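Local structure of uncharacterized protein (Archaeoglobus fulgidus DSM 4304, 3BPD) at residues L9-L14 with G74-V79; V13-E18 with A47-K52. The protein is of unknown function but binds magnesium ions and forms a heptamer of small ferredoxin-like subunits in the crystal. The protein carries 1 engineered substitution. All coordinates share one frame; numbering follows the deposited sequence.

Overall arrangement
Both contacts lie in the four-stranded antiparallel sheet of a ferredoxin-like βαββαβ fold. Strand 6-16 is central and serves both. Contact 1 joins it to strand 75-85, an outermost strand within the chain, and contact 2 joins it to strand 48-57. Their centres are about 10 Å apart, and they share V13 and L14. V13 lies on the helix-covered face. D12, S78, L14 and N50 lie on the other face, where magnesium is bound. D12 and S78 of contact 1 hold one ion. E43 and D45 bind further magnesium beside contact 2. The side chain of L14 comes within about 5 Å of that of D45, and the side chain of N50 is about 4 Å from a magnesium ion.

Contact 1 (L9-L14 with G74-V79); sequences LVLDVL and GVIHSV. With MG (magnesium ion), chain Y.
D12 and S78 face each other across two antiparallel strands of the ferredoxin-like sheet and share a magnesium ion. D12 OD1 binds the metal at 2.2 Å and S78 OG binds it at 2.3 Å. OG of S78 sits between its own N and carbonyl carbon (chi1 69°), which turns it to the metal. S78 OG is also hydrogen-bonded to OD1 of D80.

A classic beta bulge lies at this site, with H77 and S78 both opposite D12. H77 N donates to D12 O at 2.8 Å, while the bond from S78 N to the same oxygen is weak. D12 OD1 lies at the edge of the H77 ring, near its plane. H77 is also a magnesium ligand of this protein, though no ion is bound to it in this chain.

On the other face the two segments meet through apolar side chains. V13 turns CG2 toward I76 CG1, 4.1 Å away. An alanine in place of V13 would lack both methyls, and would probably leave a gap beside I76 CG1 where CG2 now packs. I76 crosses L11 obliquely, and their CD1 atoms meet at 4.0 Å. Both reach helix 62-71, L11 at I69 and I76 at Y62 and K66. L11 and V79 lie side by side and point the same way, with L11 CD2 3.9 Å from V79 CG1.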
loop_
_atom_site.group_PDB
_atom_site.type_symbol
_atom_site.label_atom_id
_atom_site.label_comp_id
_atom_site.label_asym_id
_atom_site.label_seq_id
_atom_site.Cartn_x
_atom_site.Cartn_y
_atom_site.Cartn_z
ATOM N N LEU F 9 18.341 6.394 11.971
ATOM C CA LEU F 9 17.908 7.425 12.903
ATOM C C LEU F 9 16.993 8.434 12.204
ATOM O O LEU F 9 17.206 8.796 11.044
ATOM C CB LEU F 9 19.124 8.177 13.474
ATOM C CG LEU F 9 20.129 7.391 14.312
ATOM C CD1 LEU F 9 21.432 8.163 14.482
ATOM C CD2 LEU F 9 19.498 7.095 15.653
ATOM N N VAL F 10 15.949 8.867 12.893
ATOM C CA VAL F 10 15.089 9.891 12.329
ATOM C C VAL F 10 15.226 11.006 13.349
ATOM O O VAL F 10 14.754 10.902 14.473
ATOM C CB VAL F 10 13.613 9.435 12.189
ATOM C CG1 VAL F 10 12.746 10.633 11.794
ATOM C CG2 VAL F 10 13.501 8.328 11.132
ATOM N N LEU F 11 15.921 12.056 12.958
ATOM C CA LEU F 11 16.149 13.166 13.854
ATOM C C LEU F 11 15.308 14.398 13.564
ATOM O O LEU F 11 15.205 14.842 12.427
ATOM C CB LEU F 11 17.629 13.537 13.820
ATOM C CG LEU F 11 18.565 12.359 14.095
ATOM C CD1 LEU F 11 19.985 12.855 14.223
ATOM C CD2 LEU F 11 18.134 11.649 15.370
ATOM N N ASP F 12 14.680 14.936 14.599
ATOM C CA ASP F 12 13.902 16.152 14.447
ATOM C C ASP F 12 14.897 17.268 14.720
ATOM O O ASP F 12 15.387 17.407 15.844
ATOM C CB ASP F 12 12.785 16.226 15.478
ATOM C CG ASP F 12 12.140 17.588 15.519
ATOM O OD1 ASP F 12 11.394 17.860 16.481
ATOM O OD2 ASP F 12 12.380 18.392 14.584
ATOM N N VAL F 13 15.193 18.064 13.701
ATOM C CA VAL F 13 16.158 19.139 13.855
ATOM C C VAL F 13 15.655 20.541 13.519
ATOM O O VAL F 13 14.925 20.741 12.549
ATOM C CB VAL F 13 17.417 18.847 13.006
ATOM C CG1 VAL F 13 18.336 20.049 12.987
ATOM C CG2 VAL F 13 18.147 17.644 13.574
ATOM N N LEU F 14 16.043 21.505 14.353
ATOM C CA LEU F 14 15.703 22.907 14.143
ATOM C C LEU F 14 17.029 23.571 13.778
ATOM O O LEU F 14 18.066 23.250 14.357
ATOM C CB LEU F 14 15.141 23.540 15.416
ATOM C CG LEU F 14 14.920 25.057 15.336
ATOM C CD1 LEU F 14 13.624 25.355 14.583
ATOM C CD2 LEU F 14 14.866 25.644 16.734
ATOM N N GLY F 74 22.835 23.300 13.347
ATOM C CA GLY F 74 21.556 22.733 13.714
ATOM C C GLY F 74 21.528 22.190 15.123
ATOM O O GLY F 74 22.568 21.969 15.747
ATOM N N VAL F 75 20.319 21.983 15.627
ATOM C CA VAL F 75 20.132 21.432 16.953
ATOM C C VAL F 75 19.124 20.286 16.848
ATOM O O VAL F 75 18.136 20.386 16.131
ATOM C CB VAL F 75 19.621 22.513 17.947
ATOM C CG1 VAL F 75 18.279 23.060 17.493
ATOM C CG2 VAL F 75 19.509 21.922 19.344
ATOM N N ILE F 76 19.407 19.194 17.549
ATOM C CA ILE F 76 18.551 18.012 17.573
ATOM C C ILE F 76 17.514 18.168 18.684
ATOM O O ILE F 76 17.843 18.064 19.861
ATOM C CB ILE F 76 19.371 16.734 17.867
ATOM C CG1 ILE F 76 20.419 16.517 16.772
ATOM C CG2 ILE F 76 18.451 15.540 17.975
ATOM C CD1 ILE F 76 21.328 15.347 17.027
ATOM N N HIS F 77 16.265 18.420 18.315
ATOM C CA HIS F 77 15.213 18.576 19.299
ATOM C C HIS F 77 14.770 17.244 19.841
ATOM O O HIS F 77 14.376 17.134 20.994
ATOM C CB HIS F 77 14.031 19.297 18.680
ATOM C CG HIS F 77 14.195 20.778 18.649
ATOM N ND1 HIS F 77 13.302 21.615 18.015
ATOM C CD2 HIS F 77 15.150 21.577 19.182
ATOM C CE1 HIS F 77 13.701 22.864 18.159
ATOM N NE2 HIS F 77 14.820 22.869 18.863
ATOM N N SER F 78 14.828 16.224 19.003
ATOM C CA SER F 78 14.421 14.904 19.439
ATOM C C SER F 78 14.770 13.805 18.435
ATOM O O SER F 78 14.834 14.041 17.227
ATOM C CB SER F 78 12.919 14.893 19.694
ATOM O OG SER F 78 12.232 15.027 18.473
ATOM N N VAL F 79 14.998 12.606 18.960
ATOM C CA VAL F 79 15.314 11.433 18.161
ATOM C C VAL F 79 13.964 10.747 17.997
ATOM O O VAL F 79 13.460 10.160 18.937
ATOM C CB VAL F 79 16.296 10.515 18.934
ATOM C CG1 VAL F 79 16.620 9.278 18.120
ATOM C CG2 VAL F 79 17.564 11.292 19.277
HETATM MG MG MG Y . 10.492 16.470 17.969
#

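Contact 2 (V13-E18 with A47-K52)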
loop_
_atom_site.group_PDB
_atom_site.type_symbol
_atom_site.label_atom_id
_atom_site.label_comp_id
_atom_site.label_asym_id
_atom_site.label_seq_id
_atom_site.Cartn_x
_atom_site.Cartn_y
_atom_site.Cartn_z
ATOM N N VAL F 13 15.193 18.064 13.701
ATOM C CA VAL F 13 16.158 19.139 13.855
ATOM C C VAL F 13 15.655 20.541 13.519
ATOM O O VAL F 13 14.925 20.741 12.549
ATOM C CB VAL F 13 17.417 18.847 13.006
ATOM C CG1 VAL F 13 18.336 20.049 12.987
ATOM C CG2 VAL F 13 18.147 17.644 13.574
ATOM N N LEU F 14 16.043 21.505 14.353
ATOM C CA LEU F 14 15.703 22.907 14.143
ATOM C C LEU F 14 17.029 23.571 13.778
ATOM O O LEU F 14 18.066 23.250 14.357
ATOM C CB LEU F 14 15.141 23.540 15.416
ATOM C CG LEU F 14 14.920 25.057 15.336
ATOM C CD1 LEU F 14 13.624 25.355 14.583
ATOM C CD2 LEU F 14 14.866 25.644 16.734
ATOM N N LYS F 15 17.005 24.492 12.824
ATOM C CA LYS F 15 18.238 25.150 12.400
ATOM C C LYS F 15 17.994 26.499 11.739
ATOM O O LYS F 15 16.921 26.755 11.208
ATOM C CB LYS F 15 18.965 24.268 11.387
ATOM C CG LYS F 15 18.305 24.284 10.004
ATOM C CD LYS F 15 19.122 23.515 8.985
ATOM C CE LYS F 15 18.725 23.877 7.567
ATOM N NZ LYS F 15 19.030 25.297 7.242
ATOM N N PRO F 16 18.996 27.383 11.757
ATOM C CA PRO F 16 18.756 28.670 11.106
ATOM C C PRO F 16 18.724 28.361 9.608
ATOM O O PRO F 16 19.077 27.255 9.203
ATOM C CB PRO F 16 19.963 29.495 11.526
ATOM C CG PRO F 16 21.054 28.465 11.578
ATOM C CD PRO F 16 20.385 27.275 12.239
ATOM N N HIS F 17 18.308 29.319 8.788
ATOM C CA HIS F 17 18.214 29.082 7.350
ATOM C C HIS F 17 19.501 28.626 6.669
ATOM O O HIS F 17 19.456 27.877 5.697
ATOM C CB HIS F 17 17.686 30.328 6.648
ATOM C CG HIS F 17 16.292 30.696 7.041
ATOM N ND1 HIS F 17 15.649 31.812 6.548
ATOM C CD2 HIS F 17 15.418 30.104 7.886
ATOM C CE1 HIS F 17 14.441 31.891 7.075
ATOM N NE2 HIS F 17 14.275 30.866 7.891
ATOM N N GLU F 18 20.646 29.065 7.173
ATOM C CA GLU F 18 21.918 28.689 6.573
ATOM C C GLU F 18 22.737 27.836 7.515
ATOM O O GLU F 18 22.710 28.045 8.717
ATOM C CB GLU F 18 22.695 29.946 6.185
ATOM C CG GLU F 18 22.135 30.646 4.964
ATOM C CD GLU F 18 22.569 29.991 3.663
ATOM O OE1 GLU F 18 22.644 28.743 3.602
ATOM O OE2 GLU F 18 22.830 30.724 2.690
ATOM N N ALA F 47 13.332 32.957 10.637
ATOM C CA ALA F 47 14.752 32.795 10.361
ATOM C C ALA F 47 15.192 31.404 10.794
ATOM O O ALA F 47 16.340 31.194 11.197
ATOM C CB ALA F 47 15.526 33.836 11.129
ATOM N N THR F 48 14.281 30.445 10.683
ATOM C CA THR F 48 14.560 29.094 11.126
ATOM C C THR F 48 13.795 28.058 10.310
ATOM O O THR F 48 12.829 28.384 9.621
ATOM C CB THR F 48 14.165 28.962 12.616
ATOM O OG1 THR F 48 15.164 28.219 13.308
ATOM C CG2 THR F 48 12.823 28.254 12.769
ATOM N N GLU F 49 14.232 26.806 10.387
ATOM C CA GLU F 49 13.555 25.730 9.676
ATOM C C GLU F 49 13.501 24.501 10.556
ATOM O O GLU F 49 14.411 24.251 11.346
ATOM C CB GLU F 49 14.295 25.336 8.395
ATOM C CG GLU F 49 14.615 26.454 7.444
ATOM C CD GLU F 49 15.127 25.939 6.118
ATOM O OE1 GLU F 49 16.075 25.118 6.121
ATOM O OE2 GLU F 49 14.582 26.359 5.070
ATOM N N ASN F 50 12.417 23.749 10.430
ATOM C CA ASN F 50 12.277 22.503 11.156
ATOM C C ASN F 50 12.394 21.459 10.051
ATOM O O ASN F 50 11.691 21.526 9.037
ATOM C CB ASN F 50 10.919 22.424 11.859
ATOM C CG ASN F 50 10.886 23.224 13.163
ATOM O OD1 ASN F 50 11.702 22.995 14.053
ATOM N ND2 ASN F 50 9.938 24.163 13.280
ATOM N N ILE F 51 13.310 20.517 10.236
ATOM C CA ILE F 51 13.542 19.479 9.245
ATOM C C ILE F 51 13.638 18.088 9.876
ATOM O O ILE F 51 14.066 17.949 11.024
ATOM C CB ILE F 51 14.854 19.774 8.456
ATOM C CG1 ILE F 51 16.058 19.761 9.407
ATOM C CG2 ILE F 51 14.764 21.136 7.780
ATOM C CD1 ILE F 51 17.400 20.044 8.724
ATOM N N LYS F 52 13.226 17.065 9.124
ATOM C CA LYS F 52 13.303 15.673 9.579
ATOM C C LYS F 52 14.478 15.000 8.845
ATOM O O LYS F 52 14.501 14.963 7.614
ATOM C CB LYS F 52 12.001 14.924 9.257
ATOM C CG LYS F 52 11.292 14.366 10.473
ATOM C CD LYS F 52 10.638 15.477 11.289
ATOM C CE LYS F 52 9.943 14.949 12.532
ATOM N NZ LYS F 52 8.958 15.947 13.034
#
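V13 pairs with I51 through two nearly straight backbone bonds, in the part of the ferredoxin-like sheet where strand 6-16 meets strand 48-57. I51 N donates to V13 O at 2.8 Å, and V13 N donates to I51 O. On the helix face, V13 CB rests against I51 CG1 at 4.0 Å.

L14 is on the other face. Its CD1 branch packs against N50 OD1 and against OG1 and CG2 of T48. The side chains of L14 and T48 cross at about a right angle.

K15 and E49 form the next hydrogen-bonded pair, and their side chains run side by side. K15 CD touches I51 CD1 at 3.9 Å. The K15 chain then bends at its last torsion (chi4 65°), which sets the position of NZ. NZ donates to P16 O at 2.8 Å and to P19 O, and forms a salt bridge with E49 OE1 at 3.2 Å, whose hydrogen bond is weak. K15 O accepts from E49 N and also from T48 OG1, which stands well above the carbonyl plane.

P16 CA makes a CA-H...O contact with A47 O. H17 lays one ring face over A47 CA in a CH-pi contact, 3.5 Å from the ring centroid. H17 NE2 donates to D45 O and only weakly to T48 O.

The ammonium of K15 is thus held by two carbonyl oxygens, and its charge is probably offset in part by E49. It is likely to link P16 and P19 to E49 of strand 48-57. H17 NE2 holds the backbone oxygen of D45, a magnesium ligand, so it may help to position that residue from the second shell.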